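Side-chain contacts in protein-tyrosine phosphatase mitochondrial 1 (Mus musculus, PDB 3RGO), which removes the terminal phosphate from phosphatidylglycerophosphate to give phosphatidylglycerol, a lipid intermediate on the mitochondrial route to cardiolipin: residues M35-Y39 with E40-L44; V69-L72 with A73-H76; N116-P119 with E120-I123; S134-P137 with S138-E141. All coordinates share one frame; numbering follows the deposited sequence.

Contact 1: M35-Y39 with E40-L44; sequences MNEEY and ETRFL
The guanidinium of Arg42 is met at its edge, in its own plane, by Glu37 OE2. The carboxylate is turned quite differently: the two planes stand 65° apart, and NE approaches OE2 from above the carboxylate plane. Even so, the salt bridge is a fairly straight hydrogen bond, Arg42 NE to Glu37 OE2 at 3.0 Å with 159° at the hydrogen. The other oxygen is also near, with Glu37 OE1 3.2 Å from Arg42 NE, while Arg42 CD lies against the carboxylate carbon, Glu37 CD, at 3.4 Å. Arg42 can reach this far back because CG is anti to the backbone N (chi1 -166°) and the chain then runs extended to NE; the chain of Glu37 is extended too.

Between the two charged residues the backbone bends. Thr41 N donates to Glu38 O at 3.2 Å, arriving from above the carbonyl plane, and the methyl of Thr41 settles beside the same residue: Thr41 CG2 is 3.4 Å from Glu38 O and 4.0 Å from Glu38 CB. Leu44 N then bonds to Thr41 O at 3.1 Å. Around this bend, the side chain of Thr41 also packs on Leu14, and that of Glu38 on Lys97 beside the predicted catalytic Cys96. The arrangement is a surface loop following strand 29-35 of the phosphatase fold, closed by a salt bridge and leading into a type I beta turn from Thr41 to Leu44.

Contact 2: V69-L72 with A73-H76; sequences VPTL and ANLH
Val69 meets the helix with one methyl, CG1, which lies 3.8 Å from Leu75 CD2. Pro70 comes next and sets its ring at about a right angle to the Leu75 side chain, Pro70 CD touching Leu75 CD1 at 3.7 Å, while Pro70 CB packs on Asn74 CB at 3.6 Å. Met106 of helix 102-115 backs both Pro70 and Leu75. Thr71 turns polar: with OG1 lodged between backbone N and carbonyl carbon (chi1 54°), it accepts from Asn74 N at 3.2 Å. A water receives Thr71 N-H and donates to Asn74 OD1, tying the same two residues a second time. Thr71 O takes Leu75 N at 2.9 Å, the first full turn. Leu72 O then accepts His76 N at 2.9 Å and, weakly, His76 ND1 at 3.1 Å; that second bond and the nearby ring of Phe146 probably limit how the imidazole turns. Replacing His76 by alanine would probably cost Leu72 O this weak second bond and open a gap beside Phe146. Together these contacts make a threonine N-cap with a hydrophobic staple between Pro70 and Leu75, to which Val69 adds, at the start of helix 72-88 in the phosphatase domain.

Contact 3: N116-P119 with E120-I123; sequences NWSP and EEAI
Ser118 and Glu121 form a capping box at the start of helix 119-129, each side chain serving the other's backbone N-H. Ser118 OG, held between its own N and carbonyl carbon (chi1 66°), accepts from Glu121 N at 3.0 Å. In return Ser118 N donates to Glu121 OE1 at 3.1 Å, almost straight at 171°, using the anti lone pair of that oxygen. Glu121 N, in the first turn, has no preceding helical carbonyl to bond and finds its acceptor in the serine, while Ser118 N is satisfied by OE1. Pro119, first in the helix, has no N-H to satisfy and packs instead on Leu140 of helix 137-154.

Glu120 bends back over the cap, its carboxyl carbon CD 3.6 Å from Ser118 CB. On another flank stands Trp117, whose side chain crosses that of Glu121 at about a right angle: Trp117 CB is 3.8 Å from Glu121 OE1, and the six-membered-ring atom Trp117 CE3 is 3.9 Å from Ala122 CA. His115 stacks on the indole. With an alanine at Trp117, the backbone at Ala122 would probably lose its packing against CE3, Glu121 the ring beside it, and His115 its stacking partner. The first regular turns follow, Ser118 O taking Ala122 N at 3.1 Å. Pro119 O accepts Ile123 N and also has the aliphatic branch of that residue close by, Ile123 CG1 being 3.2 Å from Pro119 O.

Contact 4: S134-P137 with S138-E141; sequences SIRP and SQLE
Gln139 places CG beside its backbone N, anti to the carbonyl carbon (chi1 -67°), and runs extended from there, which brings OE1 back over the residues before the helix. Arg136 starts out the same way but bends at chi3 (-57°), folding its guanidinium round to the Gln139 amide. The two flat groups are stacked, their planes 29° apart, with Gln139 OE1 over one guanidinium face near its rim.

That oxygen has a firmer partner in the backbone: Arg136 N donates to Gln139 OE1 at 2.8 Å, in the carbonyl plane. The other end of the amide is gripped twice, NE2 bonding Ser101 OG and Gly68 O, which fixes the amide's flip. Ser101 belongs to the Cys-x5-Arg phosphate-binding P-loop that runs from the predicted nucleophile Cys96 to Arg102, so the amide braces that loop. Arg136 is the N-cap of helix 137-154, and the result is a one-sided capping box, since an arginine side chain has no acceptor to offer Gln139 N. A sulfate ion, probably from the crystallisation liquor, lies about 4 Å from the Arg136 side chain. Arg136 O receives Leu140 N at 2.8 Å and, weakly, Gln139 N at 2.7 Å.

Ile135 reaches in with its methyl CG2, 3.6 Å from Gln139 CB, the two side chains crossing at about a right angle; Ile123 and Thr105 pack on it too. Ser138 OG turns to Thr67 O. On the exposed flank Glu141 N bonds Pro137 O at 3.0 Å, and a water donates to Glu141 OE2 at 2.7 Å.

Overall arrangement
Contacts 2, 3 and 4 each start a helix, and contact 4 joins the other two. Val69 CG2 of contact 2 presses on Gln139 CG at 3.3 Å, while Ile123 CG1 of contact 3 meets Ile135 CD1 at 3.5 Å. Contacts 2 and 3 do not touch, their centres being 17 Å apart. Contact 1 stands aside, its nearest atoms about 5 Å from contact 2 and its centre 29 Å from that of contact 3. Three of the four lie within about 9 Å of the predicted nucleophile Cys96: between side chains, Glu38 is about 5 Å away, Gln139 about 8 Å and Pro70 about 9 Å. The sulfate lies by contact 4, about 4 Å from the Arg136 side chain.

Contact 1: M35-Y39 with E40-L44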
loop_
_atom_site.group_PDB
_atom_site.type_symbol
_atom_site.label_atom_id
_atom_site.label_comp_id
_atom_site.label_asym_id
_atom_site.label_seq_id
_atom_site.Cartn_x
_atom_site.Cartn_y
_atom_site.Cartn_z
ATOM N N MET A 35 -6.533 -3.364 -2.192
ATOM C CA MET A 35 -7.378 -2.253 -2.588
ATOM C C MET A 35 -8.311 -2.658 -3.715
ATOM O O MET A 35 -7.910 -3.357 -4.645
ATOM C CB MET A 35 -6.523 -1.051 -2.991
ATOM C CG MET A 35 -5.787 -0.422 -1.819
ATOM S SD MET A 35 -4.417 0.630 -2.327
ATOM C CE MET A 35 -3.123 -0.597 -2.417
ATOM N N ASN A 36 -9.561 -2.219 -3.604
ATOM C CA ASN A 36 -10.577 -2.458 -4.624
ATOM C C ASN A 36 -10.663 -3.908 -5.092
ATOM O O ASN A 36 -10.773 -4.170 -6.286
ATOM C CB ASN A 36 -10.362 -1.538 -5.827
ATOM C CG ASN A 36 -10.740 -0.096 -5.534
ATOM O OD1 ASN A 36 -10.743 0.751 -6.430
ATOM N ND2 ASN A 36 -11.073 0.187 -4.280
ATOM N N GLU A 37 -10.611 -4.843 -4.148
ATOM C CA GLU A 37 -10.794 -6.255 -4.468
ATOM C C GLU A 37 -12.006 -6.444 -5.382
ATOM O O GLU A 37 -13.137 -6.150 -4.995
ATOM C CB GLU A 37 -10.967 -7.073 -3.186
ATOM C CG GLU A 37 -11.312 -8.532 -3.421
ATOM C CD GLU A 37 -11.574 -9.282 -2.129
ATOM O OE1 GLU A 37 -12.742 -9.317 -1.687
ATOM O OE2 GLU A 37 -10.611 -9.837 -1.557
ATOM N N GLU A 38 -11.760 -6.927 -6.596
ATOM C CA GLU A 38 -12.819 -7.091 -7.589
ATOM C C GLU A 38 -13.256 -8.546 -7.715
ATOM O O GLU A 38 -12.428 -9.460 -7.714
ATOM C CB GLU A 38 -12.369 -6.547 -8.946
ATOM C CG GLU A 38 -12.100 -5.050 -8.940
ATOM C CD GLU A 38 -10.883 -4.670 -9.759
ATOM O OE1 GLU A 38 -10.721 -5.214 -10.874
ATOM O OE2 GLU A 38 -10.087 -3.829 -9.286
ATOM N N TYR A 39 -14.564 -8.748 -7.825
ATOM C CA TYR A 39 -15.145 -10.086 -7.867
ATOM C C TYR A 39 -14.737 -10.843 -9.125
ATOM O O TYR A 39 -14.779 -12.073 -9.164
ATOM C CB TYR A 39 -16.670 -9.999 -7.792
ATOM C CG TYR A 39 -17.179 -9.088 -6.696
ATOM C CD1 TYR A 39 -17.354 -9.559 -5.402
ATOM C CD2 TYR A 39 -17.485 -7.759 -6.957
ATOM C CE1 TYR A 39 -17.819 -8.732 -4.398
ATOM C CE2 TYR A 39 -17.951 -6.924 -5.959
ATOM C CZ TYR A 39 -18.117 -7.416 -4.682
ATOM O OH TYR A 39 -18.581 -6.589 -3.685
ATOM N N GLU A 40 -14.341 -10.103 -10.153
ATOM C CA GLU A 40 -14.023 -10.700 -11.442
ATOM C C GLU A 40 -12.626 -11.307 -11.463
ATOM O O GLU A 40 -12.290 -12.078 -12.361
ATOM C CB GLU A 40 -14.151 -9.652 -12.545
ATOM C CG GLU A 40 -14.890 -8.402 -12.102
ATOM C CD GLU A 40 -15.755 -7.826 -13.199
ATOM O OE1 GLU A 40 -15.876 -8.475 -14.259
ATOM O OE2 GLU A 40 -16.318 -6.728 -13.000
ATOM N N THR A 41 -11.816 -10.966 -10.467
ATOM C CA THR A 41 -10.420 -11.381 -10.462
ATOM C C THR A 41 -10.013 -12.122 -9.190
ATOM O O THR A 41 -8.867 -12.549 -9.056
ATOM C CB THR A 41 -9.490 -10.169 -10.653
ATOM O OG1 THR A 41 -8.152 -10.623 -10.885
ATOM C CG2 THR A 41 -9.519 -9.273 -9.424
ATOM N N ARG A 42 -10.951 -12.284 -8.262
ATOM C CA ARG A 42 -10.627 -12.850 -6.953
ATOM C C ARG A 42 -10.338 -14.353 -6.981
ATOM O O ARG A 42 -9.872 -14.916 -5.991
ATOM C CB ARG A 42 -11.726 -12.536 -5.931
ATOM C CG ARG A 42 -11.311 -12.782 -4.480
ATOM C CD ARG A 42 -12.392 -12.336 -3.509
ATOM N NE ARG A 42 -11.962 -12.411 -2.114
ATOM C CZ ARG A 42 -12.293 -13.391 -1.278
ATOM N NH1 ARG A 42 -13.061 -14.389 -1.695
ATOM N NH2 ARG A 42 -11.859 -13.370 -0.024
ATOM N N PHE A 43 -10.611 -15.005 -8.108
ATOM C CA PHE A 43 -10.293 -16.424 -8.234
ATOM C C PHE A 43 -8.786 -16.612 -8.397
ATOM O O PHE A 43 -8.253 -17.699 -8.172
ATOM C CB PHE A 43 -11.059 -17.063 -9.399
ATOM C CG PHE A 43 -10.402 -16.880 -10.742
ATOM C CD1 PHE A 43 -10.603 -15.725 -11.478
ATOM C CD2 PHE A 43 -9.596 -17.876 -11.274
ATOM C CE1 PHE A 43 -10.003 -15.560 -12.711
ATOM C CE2 PHE A 43 -8.997 -17.719 -12.510
ATOM C CZ PHE A 43 -9.200 -16.559 -13.228
ATOM N N LEU A 44 -8.110 -15.535 -8.781
ATOM C CA LEU A 44 -6.665 -15.534 -8.972
ATOM C C LEU A 44 -5.922 -15.378 -7.654
ATOM O O LEU A 44 -4.775 -15.806 -7.521
ATOM C CB LEU A 44 -6.267 -14.381 -9.894
ATOM C CG LEU A 44 -5.865 -14.701 -11.334
ATOM C CD1 LEU A 44 -6.317 -16.091 -11.739
ATOM C CD2 LEU A 44 -6.421 -13.643 -12.271
#

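Contact 2: V69-L72 with A73-H76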
loop_
_atom_site.group_PDB
_atom_site.type_symbol
_atom_site.label_atom_id
_atom_site.label_comp_id
_atom_site.label_asym_id
_atom_site.label_seq_id
_atom_site.Cartn_x
_atom_site.Cartn_y
_atom_site.Cartn_z
ATOM N N VAL A 69 -8.325 6.972 -4.871
ATOM C CA VAL A 69 -7.734 7.030 -3.534
ATOM C C VAL A 69 -8.800 6.803 -2.471
ATOM O O VAL A 69 -9.938 7.253 -2.626
ATOM C CB VAL A 69 -7.087 8.411 -3.252
ATOM C CG1 VAL A 69 -6.329 8.393 -1.935
ATOM C CG2 VAL A 69 -6.162 8.805 -4.375
ATOM N N PRO A 70 -8.440 6.094 -1.391
ATOM C CA PRO A 70 -9.361 5.951 -0.258
ATOM C C PRO A 70 -9.648 7.308 0.371
ATOM O O PRO A 70 -9.122 8.333 -0.076
ATOM C CB PRO A 70 -8.569 5.096 0.737
ATOM C CG PRO A 70 -7.519 4.412 -0.075
ATOM C CD PRO A 70 -7.185 5.346 -1.192
ATOM N N THR A 71 -10.481 7.318 1.400
ATOM C CA THR A 71 -10.650 8.520 2.194
ATOM C C THR A 71 -9.352 8.759 2.951
ATOM O O THR A 71 -8.505 7.869 3.047
ATOM C CB THR A 71 -11.777 8.364 3.218
ATOM O OG1 THR A 71 -11.543 7.185 4.001
ATOM C CG2 THR A 71 -13.128 8.255 2.520
ATOM N N LEU A 72 -9.196 9.964 3.482
ATOM C CA LEU A 72 -8.080 10.266 4.368
ATOM C C LEU A 72 -8.021 9.228 5.481
ATOM O O LEU A 72 -6.953 8.724 5.815
ATOM C CB LEU A 72 -8.262 11.655 4.987
ATOM C CG LEU A 72 -7.448 12.836 4.444
ATOM C CD1 LEU A 72 -6.524 12.427 3.304
ATOM C CD2 LEU A 72 -8.360 14.002 4.040
ATOM N N ALA A 73 -9.183 8.924 6.051
ATOM C CA ALA A 73 -9.280 8.008 7.182
ATOM C C ALA A 73 -8.741 6.625 6.839
ATOM O O ALA A 73 -8.088 5.983 7.661
ATOM C CB ALA A 73 -10.723 7.910 7.661
ATOM N N ASN A 74 -9.021 6.172 5.622
ATOM C CA ASN A 74 -8.577 4.857 5.180
ATOM C C ASN A 74 -7.116 4.858 4.744
ATOM O O ASN A 74 -6.440 3.831 4.800
ATOM C CB ASN A 74 -9.492 4.319 4.076
ATOM C CG ASN A 74 -10.812 3.791 4.620
ATOM O OD1 ASN A 74 -11.807 3.708 3.901
ATOM N ND2 ASN A 74 -10.824 3.434 5.902
ATOM N N LEU A 75 -6.638 6.024 4.318
ATOM C CA LEU A 75 -5.222 6.229 4.054
ATOM C C LEU A 75 -4.443 6.076 5.359
ATOM O O LEU A 75 -3.394 5.431 5.396
ATOM C CB LEU A 75 -4.997 7.622 3.462
ATOM C CG LEU A 75 -4.301 7.752 2.103
ATOM C CD1 LEU A 75 -4.567 6.550 1.201
ATOM C CD2 LEU A 75 -4.699 9.060 1.418
ATOM N N HIS A 76 -4.964 6.676 6.429
ATOM C CA HIS A 76 -4.360 6.540 7.752
ATOM C C HIS A 76 -4.448 5.099 8.241
ATOM O O HIS A 76 -3.520 4.587 8.867
ATOM C CB HIS A 76 -5.029 7.476 8.767
ATOM C CG HIS A 76 -4.565 8.897 8.680
ATOM N ND1 HIS A 76 -5.337 9.899 8.134
ATOM C CD2 HIS A 76 -3.407 9.482 9.068
ATOM C CE1 HIS A 76 -4.674 11.041 8.190
ATOM N NE2 HIS A 76 -3.501 10.816 8.753
HETATM O O HOH W 1 -12.203 4.884 1.554
#

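Contact 3: N116-P119 with E120-I123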
loop_
_atom_site.group_PDB
_atom_site.type_symbol
_atom_site.label_atom_id
_atom_site.label_comp_id
_atom_site.label_asym_id
_atom_site.label_seq_id
_atom_site.Cartn_x
_atom_site.Cartn_y
_atom_site.Cartn_z
ATOM N N ASN A 116 8.266 12.290 6.517
ATOM C CA ASN A 116 7.846 13.673 6.425
ATOM C C ASN A 116 8.284 14.253 5.078
ATOM O O ASN A 116 8.894 15.319 5.021
ATOM C CB ASN A 116 8.432 14.497 7.581
ATOM C CG ASN A 116 7.963 15.933 7.565
ATOM O OD1 ASN A 116 6.828 16.223 7.180
ATOM N ND2 ASN A 116 8.838 16.848 7.978
ATOM N N TRP A 117 7.987 13.528 4.000
ATOM C CA TRP A 117 8.307 13.962 2.639
ATOM C C TRP A 117 7.111 14.628 1.963
ATOM O O TRP A 117 5.963 14.420 2.355
ATOM C CB TRP A 117 8.731 12.770 1.769
ATOM C CG TRP A 117 10.132 12.283 1.964
ATOM C CD1 TRP A 117 11.121 12.870 2.715
ATOM C CD2 TRP A 117 10.713 11.107 1.388
ATOM N NE1 TRP A 117 12.276 12.124 2.639
ATOM C CE2 TRP A 117 12.051 11.036 1.836
ATOM C CE3 TRP A 117 10.232 10.104 0.540
ATOM C CZ2 TRP A 117 12.909 10.002 1.462
ATOM C CZ3 TRP A 117 11.086 9.077 0.173
ATOM C CH2 TRP A 117 12.411 9.039 0.632
ATOM N N SER A 118 7.392 15.417 0.933
ATOM C CA SER A 118 6.342 15.975 0.094
ATOM C C SER A 118 5.727 14.861 -0.744
ATOM O O SER A 118 6.361 13.830 -0.981
ATOM C CB SER A 118 6.908 17.054 -0.828
ATOM O OG SER A 118 7.808 16.487 -1.765
ATOM N N PRO A 119 4.483 15.056 -1.195
ATOM C CA PRO A 119 3.905 14.045 -2.082
ATOM C C PRO A 119 4.840 13.736 -3.251
ATOM O O PRO A 119 5.065 12.577 -3.553
ATOM C CB PRO A 119 2.615 14.711 -2.568
ATOM C CG PRO A 119 2.221 15.600 -1.423
ATOM C CD PRO A 119 3.522 16.121 -0.853
ATOM N N GLU A 120 5.400 14.763 -3.881
ATOM C CA GLU A 120 6.232 14.553 -5.062
ATOM C C GLU A 120 7.547 13.824 -4.759
ATOM O O GLU A 120 8.035 13.054 -5.581
ATOM C CB GLU A 120 6.489 15.879 -5.792
ATOM C CG GLU A 120 7.163 16.935 -4.947
ATOM C CD GLU A 120 6.188 17.900 -4.280
ATOM O OE1 GLU A 120 5.041 17.510 -3.979
ATOM O OE2 GLU A 120 6.583 19.058 -4.049
ATOM N N GLU A 121 8.121 14.066 -3.582
ATOM C CA GLU A 121 9.317 13.333 -3.168
ATOM C C GLU A 121 9.031 11.837 -3.046
ATOM O O GLU A 121 9.799 11.002 -3.524
ATOM C CB GLU A 121 9.860 13.873 -1.841
ATOM C CG GLU A 121 10.893 14.968 -2.008
ATOM C CD GLU A 121 11.258 15.632 -0.700
ATOM O OE1 GLU A 121 10.364 15.809 0.158
ATOM O OE2 GLU A 121 12.440 15.988 -0.533
ATOM N N ALA A 122 7.926 11.509 -2.390
ATOM C CA ALA A 122 7.506 10.126 -2.214
ATOM C C ALA A 122 7.237 9.450 -3.558
ATOM O O ALA A 122 7.696 8.337 -3.813
ATOM C CB ALA A 122 6.261 10.070 -1.357
ATOM N N ILE A 123 6.486 10.135 -4.413
ATOM C CA ILE A 123 6.119 9.581 -5.712
ATOM C C ILE A 123 7.355 9.330 -6.570
ATOM O O ILE A 123 7.510 8.260 -7.159
ATOM C CB ILE A 123 5.116 10.500 -6.441
ATOM C CG1 ILE A 123 3.784 10.522 -5.683
ATOM C CG2 ILE A 123 4.899 10.033 -7.875
ATOM C CD1 ILE A 123 2.822 11.599 -6.148
#

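Contact 4: S134-P137 with S138-E141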
loop_
_atom_site.group_PDB
_atom_site.type_symbol
_atom_site.label_atom_id
_atom_site.label_comp_id
_atom_site.label_asym_id
_atom_site.label_seq_id
_atom_site.Cartn_x
_atom_site.Cartn_y
_atom_site.Cartn_z
ATOM N N SER A 134 1.751 5.881 -12.095
ATOM C CA SER A 134 0.889 6.931 -12.610
ATOM C C SER A 134 -0.060 7.400 -11.517
ATOM O O SER A 134 -1.079 6.763 -11.254
ATOM C CB SER A 134 0.098 6.438 -13.822
ATOM O OG SER A 134 -0.770 7.455 -14.297
ATOM N N ILE A 135 0.289 8.508 -10.873
ATOM C CA ILE A 135 -0.559 9.087 -9.841
ATOM C C ILE A 135 -1.206 10.374 -10.360
ATOM O O ILE A 135 -0.540 11.392 -10.559
ATOM C CB ILE A 135 0.223 9.315 -8.533
ATOM C CG1 ILE A 135 0.695 7.957 -7.986
ATOM C CG2 ILE A 135 -0.639 10.053 -7.511
ATOM C CD1 ILE A 135 1.625 8.036 -6.813
ATOM N N ARG A 136 -2.513 10.306 -10.591
ATOM C CA ARG A 136 -3.251 11.389 -11.243
ATOM C C ARG A 136 -3.525 12.567 -10.315
ATOM O O ARG A 136 -3.475 12.415 -9.098
ATOM C CB ARG A 136 -4.580 10.851 -11.780
ATOM C CG ARG A 136 -4.440 9.762 -12.827
ATOM C CD ARG A 136 -5.796 9.405 -13.438
ATOM N NE ARG A 136 -6.762 8.978 -12.427
ATOM C CZ ARG A 136 -6.745 7.785 -11.836
ATOM N NH1 ARG A 136 -5.805 6.900 -12.149
ATOM N NH2 ARG A 136 -7.666 7.475 -10.931
ATOM N N PRO A 137 -3.822 13.749 -10.893
ATOM C CA PRO A 137 -4.160 14.932 -10.096
ATOM C C PRO A 137 -5.186 14.624 -9.010
ATOM O O PRO A 137 -5.048 15.115 -7.890
ATOM C CB PRO A 137 -4.739 15.892 -11.136
ATOM C CG PRO A 137 -3.999 15.552 -12.381
ATOM C CD PRO A 137 -3.755 14.058 -12.331
ATOM N N SER A 138 -6.188 13.809 -9.329
ATOM C CA SER A 138 -7.213 13.448 -8.353
ATOM C C SER A 138 -6.610 12.681 -7.178
ATOM O O SER A 138 -7.066 12.794 -6.043
ATOM C CB SER A 138 -8.324 12.619 -9.006
ATOM O OG SER A 138 -7.886 11.304 -9.296
ATOM N N GLN A 139 -5.582 11.894 -7.453
ATOM C CA GLN A 139 -4.916 11.152 -6.393
ATOM C C GLN A 139 -3.918 12.035 -5.648
ATOM O O GLN A 139 -3.762 11.920 -4.433
ATOM C CB GLN A 139 -4.236 9.905 -6.959
ATOM C CG GLN A 139 -5.236 8.874 -7.491
ATOM C CD GLN A 139 -4.594 7.872 -8.419
ATOM O OE1 GLN A 139 -3.812 8.243 -9.293
ATOM N NE2 GLN A 139 -4.919 6.589 -8.235
ATOM N N LEU A 140 -3.250 12.918 -6.380
ATOM C CA LEU A 140 -2.269 13.817 -5.776
ATOM C C LEU A 140 -2.897 14.782 -4.771
ATOM O O LEU A 140 -2.297 15.099 -3.741
ATOM C CB LEU A 140 -1.523 14.609 -6.852
ATOM C CG LEU A 140 -0.349 15.436 -6.326
ATOM C CD1 LEU A 140 0.720 14.499 -5.767
ATOM C CD2 LEU A 140 0.232 16.341 -7.407
ATOM N N GLU A 141 -4.098 15.266 -5.075
ATOM C CA GLU A 141 -4.758 16.217 -4.184
ATOM C C GLU A 141 -5.034 15.616 -2.802
ATOM O O GLU A 141 -4.906 16.294 -1.782
ATOM C CB GLU A 141 -6.043 16.755 -4.814
ATOM C CG GLU A 141 -5.803 17.635 -6.036
ATOM C CD GLU A 141 -5.018 18.897 -5.711
ATOM O OE1 GLU A 141 -5.602 19.834 -5.122
ATOM O OE2 GLU A 141 -3.816 18.958 -6.051
HETATM O O HOH W 2 -2.863 17.766 -8.338
#